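Local coordinates for Non-structural protein (Porcine reproductive and respiratory syndrome virus, PDB 3IFU) that is a viral leader protease pairing an N-terminal zinc finger with a papain-like cysteine protease domain, and probably suppresses interferon-beta production in the host, at residues T9-A14 with C25-S30; N13-V18 with L49-E54. One frame throughout, in Å; residues are numbered along the deposited sequence.

Contact 1: residues T9-A14 with C25-S30; sequences TCTPNA and CTRCLS. With ZN (zinc ion), chain C.
The guanidinium of R27 lies with one face against A14, whose CB sits 3.5 Å above the plane, over its centre; at the edge, in the plane, stands OG1 of T11. NH2 of R27 gives that hydroxyl a weak hydrogen bond, NH2 to OG1 2.7 Å, bent to 118° at the hydrogen. The arginine reaches it with a chain bent at chi2 and chi3. T11 OG1 is set between its own backbone N and carbonyl carbon (chi1 57°); OD1 of N13 lies implausibly close to it, so that bond is doubtful in detail. A type I turn from T11 to A14, closed by A14 N to T11 O, holds these residues together. Beside this, the zinc ion joins the two segments through C10 SG at 2.5 Å and through C25 SG and C28 SG, each at 2.4 Å; C8 supplies the fourth thiolate. C25 SG also accepts N-H bonds from C28 N (3.6 Å, 164°) and, more weakly, from R27 N. Such backbone donors, and the nearby arginine, would tend to ease the negative charge gathered on the thiolates. Four cysteines, with C25 and C28 as a CxxC knuckle, make this the Cys4 zinc finger of Nsp1alpha.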
loop_
_atom_site.group_PDB
_atom_site.type_symbol
_atom_site.label_atom_id
_atom_site.label_comp_id
_atom_site.label_asym_id
_atom_site.label_seq_id
_atom_site.Cartn_x
_atom_site.Cartn_y
_atom_site.Cartn_z
ATOM N N THR A 9 -6.579 -21.897 -2.874
ATOM C CA THR A 9 -7.211 -23.188 -3.111
ATOM C C THR A 9 -8.684 -23.171 -2.736
ATOM O O THR A 9 -9.192 -24.134 -2.165
ATOM C CB THR A 9 -6.537 -24.313 -2.301
ATOM O OG1 THR A 9 -5.116 -24.162 -2.363
ATOM C CG2 THR A 9 -6.912 -25.677 -2.880
ATOM N N CYS A 10 -9.361 -22.072 -3.042
ATOM C CA CYS A 10 -10.784 -21.947 -2.753
ATOM C C CYS A 10 -11.559 -22.412 -3.980
ATOM O O CYS A 10 -10.972 -22.645 -5.037
ATOM C CB CYS A 10 -11.146 -20.487 -2.454
ATOM S SG CYS A 10 -10.552 -19.826 -0.880
ATOM N N THR A 11 -12.871 -22.565 -3.841
ATOM C CA THR A 11 -13.690 -22.965 -4.980
ATOM C C THR A 11 -13.516 -21.846 -6.019
ATOM O O THR A 11 -13.522 -20.666 -5.673
ATOM C CB THR A 11 -15.170 -23.111 -4.565
ATOM O OG1 THR A 11 -15.637 -21.878 -4.007
ATOM C CG2 THR A 11 -15.317 -24.206 -3.520
ATOM N N PRO A 12 -13.364 -22.199 -7.306
ATOM C CA PRO A 12 -13.178 -21.183 -8.348
ATOM C C PRO A 12 -14.252 -20.105 -8.457
ATOM O O PRO A 12 -14.103 -19.173 -9.251
ATOM C CB PRO A 12 -13.061 -22.018 -9.619
ATOM C CG PRO A 12 -13.985 -23.144 -9.340
ATOM C CD PRO A 12 -13.628 -23.515 -7.915
ATOM N N ASN A 13 -15.324 -20.218 -7.676
ATOM C CA ASN A 13 -16.376 -19.207 -7.737
ATOM C C ASN A 13 -16.145 -18.101 -6.701
ATOM O O ASN A 13 -16.986 -17.214 -6.522
ATOM C CB ASN A 13 -17.755 -19.844 -7.547
ATOM C CG ASN A 13 -18.055 -20.175 -6.105
ATOM O OD1 ASN A 13 -17.308 -20.897 -5.449
ATOM N ND2 ASN A 13 -19.162 -19.647 -5.602
ATOM N N ALA A 14 -15.000 -18.164 -6.025
ATOM C CA ALA A 14 -14.627 -17.159 -5.037
ATOM C C ALA A 14 -14.113 -15.948 -5.818
ATOM O O ALA A 14 -13.154 -16.066 -6.584
ATOM C CB ALA A 14 -13.536 -17.701 -4.133
ATOM N N CYS A 25 -7.325 -13.678 -4.419
ATOM C CA CYS A 25 -8.635 -14.191 -4.073
ATOM C C CYS A 25 -9.262 -13.313 -3.001
ATOM O O CYS A 25 -8.606 -12.931 -2.034
ATOM C CB CYS A 25 -8.522 -15.616 -3.552
ATOM S SG CYS A 25 -10.041 -16.224 -2.796
ATOM N N THR A 26 -10.538 -12.995 -3.180
ATOM C CA THR A 26 -11.274 -12.169 -2.238
ATOM C C THR A 26 -11.476 -12.868 -0.893
ATOM O O THR A 26 -11.580 -12.222 0.147
ATOM C CB THR A 26 -12.642 -11.788 -2.842
ATOM O OG1 THR A 26 -12.461 -10.741 -3.804
ATOM C CG2 THR A 26 -13.594 -11.316 -1.777
ATOM N N ARG A 27 -11.515 -14.195 -0.919
ATOM C CA ARG A 27 -11.729 -14.994 0.288
ATOM C C ARG A 27 -10.539 -15.211 1.223
ATOM O O ARG A 27 -10.649 -14.963 2.423
ATOM C CB ARG A 27 -12.296 -16.369 -0.087
ATOM C CG ARG A 27 -13.797 -16.415 -0.238
ATOM C CD ARG A 27 -14.358 -17.605 0.536
ATOM N NE ARG A 27 -14.467 -18.836 -0.246
ATOM C CZ ARG A 27 -15.321 -19.015 -1.256
ATOM N NH1 ARG A 27 -16.145 -18.039 -1.621
ATOM N NH2 ARG A 27 -15.364 -20.180 -1.891
ATOM N N CYS A 28 -9.420 -15.690 0.681
ATOM C CA CYS A 28 -8.231 -15.985 1.486
ATOM C C CYS A 28 -7.054 -15.035 1.293
ATOM O O CYS A 28 -6.020 -15.202 1.939
ATOM C CB CYS A 28 -7.754 -17.412 1.209
ATOM S SG CYS A 28 -7.096 -17.654 -0.455
ATOM N N LEU A 29 -7.202 -14.063 0.395
ATOM C CA LEU A 29 -6.153 -13.078 0.139
ATOM C C LEU A 29 -4.851 -13.683 -0.393
ATOM O O LEU A 29 -3.787 -13.069 -0.298
ATOM C CB LEU A 29 -5.873 -12.286 1.418
ATOM C CG LEU A 29 -7.132 -11.716 2.076
ATOM C CD1 LEU A 29 -6.838 -11.212 3.486
ATOM C CD2 LEU A 29 -7.680 -10.608 1.196
ATOM N N SER A 30 -4.934 -14.886 -0.953
ATOM C CA SER A 30 -3.757 -15.542 -1.508
ATOM C C SER A 30 -3.779 -15.385 -3.017
ATOM O O SER A 30 -4.852 -15.287 -3.614
ATOM C CB SER A 30 -3.754 -17.025 -1.145
ATOM O OG SER A 30 -3.771 -17.200 0.262
HETATM ZN ZN ZN C . -8.950 -18.234 -1.939
#

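Contact 2: residues N13-V18 with L49-E54; sequences NARVFV and LFYRPE
Y51 leans its ring edge on the backbone of N13 and A14, joining the 49-54 loop to the lead-in of strand 16-18 within the Nsp1alpha N-terminal zinc finger. The direct contacts are mostly C-H to oxygen. The ring carbon CE1 of Y51 comes within 3.2 Å of N13 O, near the ring plane, and CD1 lies 3.7 Å from A14 O. Further along, the CA of N13 points its hydrogen at R52 O, a CA-H...O contact of 3.0 Å with 130° at the hydrogen. The amide of N13 and the carboxylate of E54 cross with planes 70° apart, but ND2 of N13 makes only van der Waals contact with E54, while the amide oxygen turns to T11 instead. Apolar packing adds to this: R15 runs alongside Y51, pointing the same way, its aliphatic CG 3.9 Å from Y51 CE1, while V16 CG2 meets F50 CB at 4.4 Å. P53 N lies over one face of the Y51 ring, and Y106 of helix 94-108 meets the ring edge-to-face. A water in the plane of the Y51 ring completes the join, donating to N13 O at 2.5 Å and hydrogen-bonding to Y51 OH at 2.9 Å.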
loop_
_atom_site.group_PDB
_atom_site.type_symbol
_atom_site.label_atom_id
_atom_site.label_comp_id
_atom_site.label_asym_id
_atom_site.label_seq_id
_atom_site.Cartn_x
_atom_site.Cartn_y
_atom_site.Cartn_z
ATOM N N ASN A 13 -15.324 -20.218 -7.676
ATOM C CA ASN A 13 -16.376 -19.207 -7.737
ATOM C C ASN A 13 -16.145 -18.101 -6.701
ATOM O O ASN A 13 -16.986 -17.214 -6.522
ATOM C CB ASN A 13 -17.755 -19.844 -7.547
ATOM C CG ASN A 13 -18.055 -20.175 -6.105
ATOM O OD1 ASN A 13 -17.308 -20.897 -5.449
ATOM N ND2 ASN A 13 -19.162 -19.647 -5.602
ATOM N N ALA A 14 -15.000 -18.164 -6.025
ATOM C CA ALA A 14 -14.627 -17.159 -5.037
ATOM C C ALA A 14 -14.113 -15.948 -5.818
ATOM O O ALA A 14 -13.154 -16.066 -6.584
ATOM C CB ALA A 14 -13.536 -17.701 -4.133
ATOM N N ARG A 15 -14.743 -14.792 -5.625
ATOM C CA ARG A 15 -14.343 -13.580 -6.343
ATOM C C ARG A 15 -12.862 -13.195 -6.260
ATOM O O ARG A 15 -12.133 -13.560 -5.329
ATOM C CB ARG A 15 -15.210 -12.397 -5.914
ATOM C CG ARG A 15 -16.671 -12.582 -6.287
ATOM C CD ARG A 15 -17.485 -11.350 -5.984
ATOM N NE ARG A 15 -18.915 -11.596 -6.137
ATOM C CZ ARG A 15 -19.641 -12.317 -5.291
ATOM N NH1 ARG A 15 -20.937 -12.489 -5.506
ATOM N NH2 ARG A 15 -19.069 -12.863 -4.228
ATOM N N VAL A 16 -12.441 -12.425 -7.254
ATOM C CA VAL A 16 -11.065 -11.997 -7.384
ATOM C C VAL A 16 -10.886 -10.478 -7.446
ATOM O O VAL A 16 -11.804 -9.748 -7.820
ATOM C CB VAL A 16 -10.465 -12.641 -8.665
ATOM C CG1 VAL A 16 -9.237 -11.884 -9.112
ATOM C CG2 VAL A 16 -10.127 -14.106 -8.398
ATOM N N PHE A 17 -9.701 -10.012 -7.064
ATOM C CA PHE A 17 -9.368 -8.591 -7.126
ATOM C C PHE A 17 -7.938 -8.479 -7.636
ATOM O O PHE A 17 -7.196 -9.454 -7.611
ATOM C CB PHE A 17 -9.537 -7.913 -5.750
ATOM C CG PHE A 17 -8.552 -8.361 -4.694
ATOM C CD1 PHE A 17 -7.291 -7.768 -4.591
ATOM C CD2 PHE A 17 -8.913 -9.336 -3.754
ATOM C CE1 PHE A 17 -6.405 -8.137 -3.560
ATOM C CE2 PHE A 17 -8.039 -9.709 -2.727
ATOM C CZ PHE A 17 -6.784 -9.106 -2.629
ATOM N N VAL A 18 -7.559 -7.307 -8.126
ATOM C CA VAL A 18 -6.211 -7.111 -8.646
ATOM C C VAL A 18 -5.449 -6.028 -7.880
ATOM O O VAL A 18 -5.929 -4.903 -7.728
ATOM C CB VAL A 18 -6.261 -6.749 -10.143
ATOM C CG1 VAL A 18 -4.869 -6.749 -10.737
ATOM C CG2 VAL A 18 -7.138 -7.734 -10.870
ATOM N N LEU A 49 -10.472 -15.938 -16.742
ATOM C CA LEU A 49 -9.238 -16.713 -16.697
ATOM C C LEU A 49 -8.909 -17.096 -15.247
ATOM O O LEU A 49 -7.997 -17.883 -14.993
ATOM C CB LEU A 49 -8.083 -15.902 -17.298
ATOM C CG LEU A 49 -8.356 -15.182 -18.627
ATOM C CD1 LEU A 49 -7.122 -14.403 -19.054
ATOM C CD2 LEU A 49 -8.746 -16.188 -19.692
ATOM N N PHE A 50 -9.658 -16.540 -14.298
ATOM C CA PHE A 50 -9.424 -16.834 -12.889
ATOM C C PHE A 50 -10.711 -17.071 -12.104
ATOM O O PHE A 50 -10.738 -17.867 -11.162
ATOM C CB PHE A 50 -8.674 -15.684 -12.208
ATOM C CG PHE A 50 -7.372 -15.314 -12.861
ATOM C CD1 PHE A 50 -7.348 -14.480 -13.973
ATOM C CD2 PHE A 50 -6.165 -15.750 -12.327
ATOM C CE1 PHE A 50 -6.133 -14.075 -14.541
ATOM C CE2 PHE A 50 -4.948 -15.353 -12.886
ATOM C CZ PHE A 50 -4.931 -14.514 -13.993
ATOM N N TYR A 51 -11.770 -16.370 -12.496
ATOM C CA TYR A 51 -13.054 -16.446 -11.815
ATOM C C TYR A 51 -14.168 -17.129 -12.604
ATOM O O TYR A 51 -14.490 -16.733 -13.720
ATOM C CB TYR A 51 -13.489 -15.032 -11.448
ATOM C CG TYR A 51 -14.878 -14.919 -10.880
ATOM C CD1 TYR A 51 -15.181 -15.432 -9.624
ATOM C CD2 TYR A 51 -15.878 -14.254 -11.580
ATOM C CE1 TYR A 51 -16.446 -15.277 -9.072
ATOM C CE2 TYR A 51 -17.147 -14.097 -11.040
ATOM C CZ TYR A 51 -17.424 -14.608 -9.784
ATOM O OH TYR A 51 -18.671 -14.429 -9.231
ATOM N N ARG A 52 -14.766 -18.143 -11.990
ATOM C CA ARG A 52 -15.859 -18.900 -12.588
ATOM C C ARG A 52 -17.044 -18.772 -11.638
ATOM O O ARG A 52 -17.112 -19.474 -10.628
ATOM C CB ARG A 52 -15.458 -20.372 -12.711
ATOM C CG ARG A 52 -16.385 -21.239 -13.553
ATOM C CD ARG A 52 -15.918 -22.697 -13.525
ATOM N NE ARG A 52 -16.529 -23.516 -14.570
ATOM C CZ ARG A 52 -17.839 -23.612 -14.785
ATOM N NH1 ARG A 52 -18.697 -22.938 -14.026
ATOM N NH2 ARG A 52 -18.295 -24.386 -15.761
ATOM N N PRO A 53 -17.998 -17.879 -11.946
ATOM C CA PRO A 53 -19.165 -17.694 -11.079
ATOM C C PRO A 53 -19.972 -18.971 -10.847
ATOM O O PRO A 53 -19.683 -20.021 -11.421
ATOM C CB PRO A 53 -19.964 -16.617 -11.802
ATOM C CG PRO A 53 -19.661 -16.898 -13.231
ATOM C CD PRO A 53 -18.171 -17.144 -13.208
ATOM N N GLU A 54 -20.988 -18.869 -10.001
ATOM C CA GLU A 54 -21.840 -20.003 -9.668
ATOM C C GLU A 54 -23.001 -20.210 -10.626
ATOM O O GLU A 54 -23.407 -21.344 -10.887
ATOM C CB GLU A 54 -22.393 -19.834 -8.251
ATOM C CG GLU A 54 -21.530 -20.463 -7.185
ATOM C CD GLU A 54 -21.524 -21.978 -7.283
ATOM O OE1 GLU A 54 -22.062 -22.510 -8.283
ATOM O OE2 GLU A 54 -20.979 -22.628 -6.361
HETATM O O HOH W 1 -19.136 -16.122 -6.961
#

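How the contacts relate
From the N terminus the chain passes through 9-14, makes the short hairpin of strands 16-18 and 23-25, and returns at 25-30, where contact 1 closes that loop around the zinc. It then runs on through a long irregular excursion to 49-54, and contact 2 closes this larger loop against 13-18. The two start from overlapping residues, sharing N13 and A14, and their spans cross, since 9-14 begins ahead of 13-18 while 25-30 falls within the 13-54 span. Backbone bonds stitch them together: T26 N to R15 O, and P12 O to R52 N. Together they tie zinc knuckle, hairpin and following loop into one zinc-finger unit.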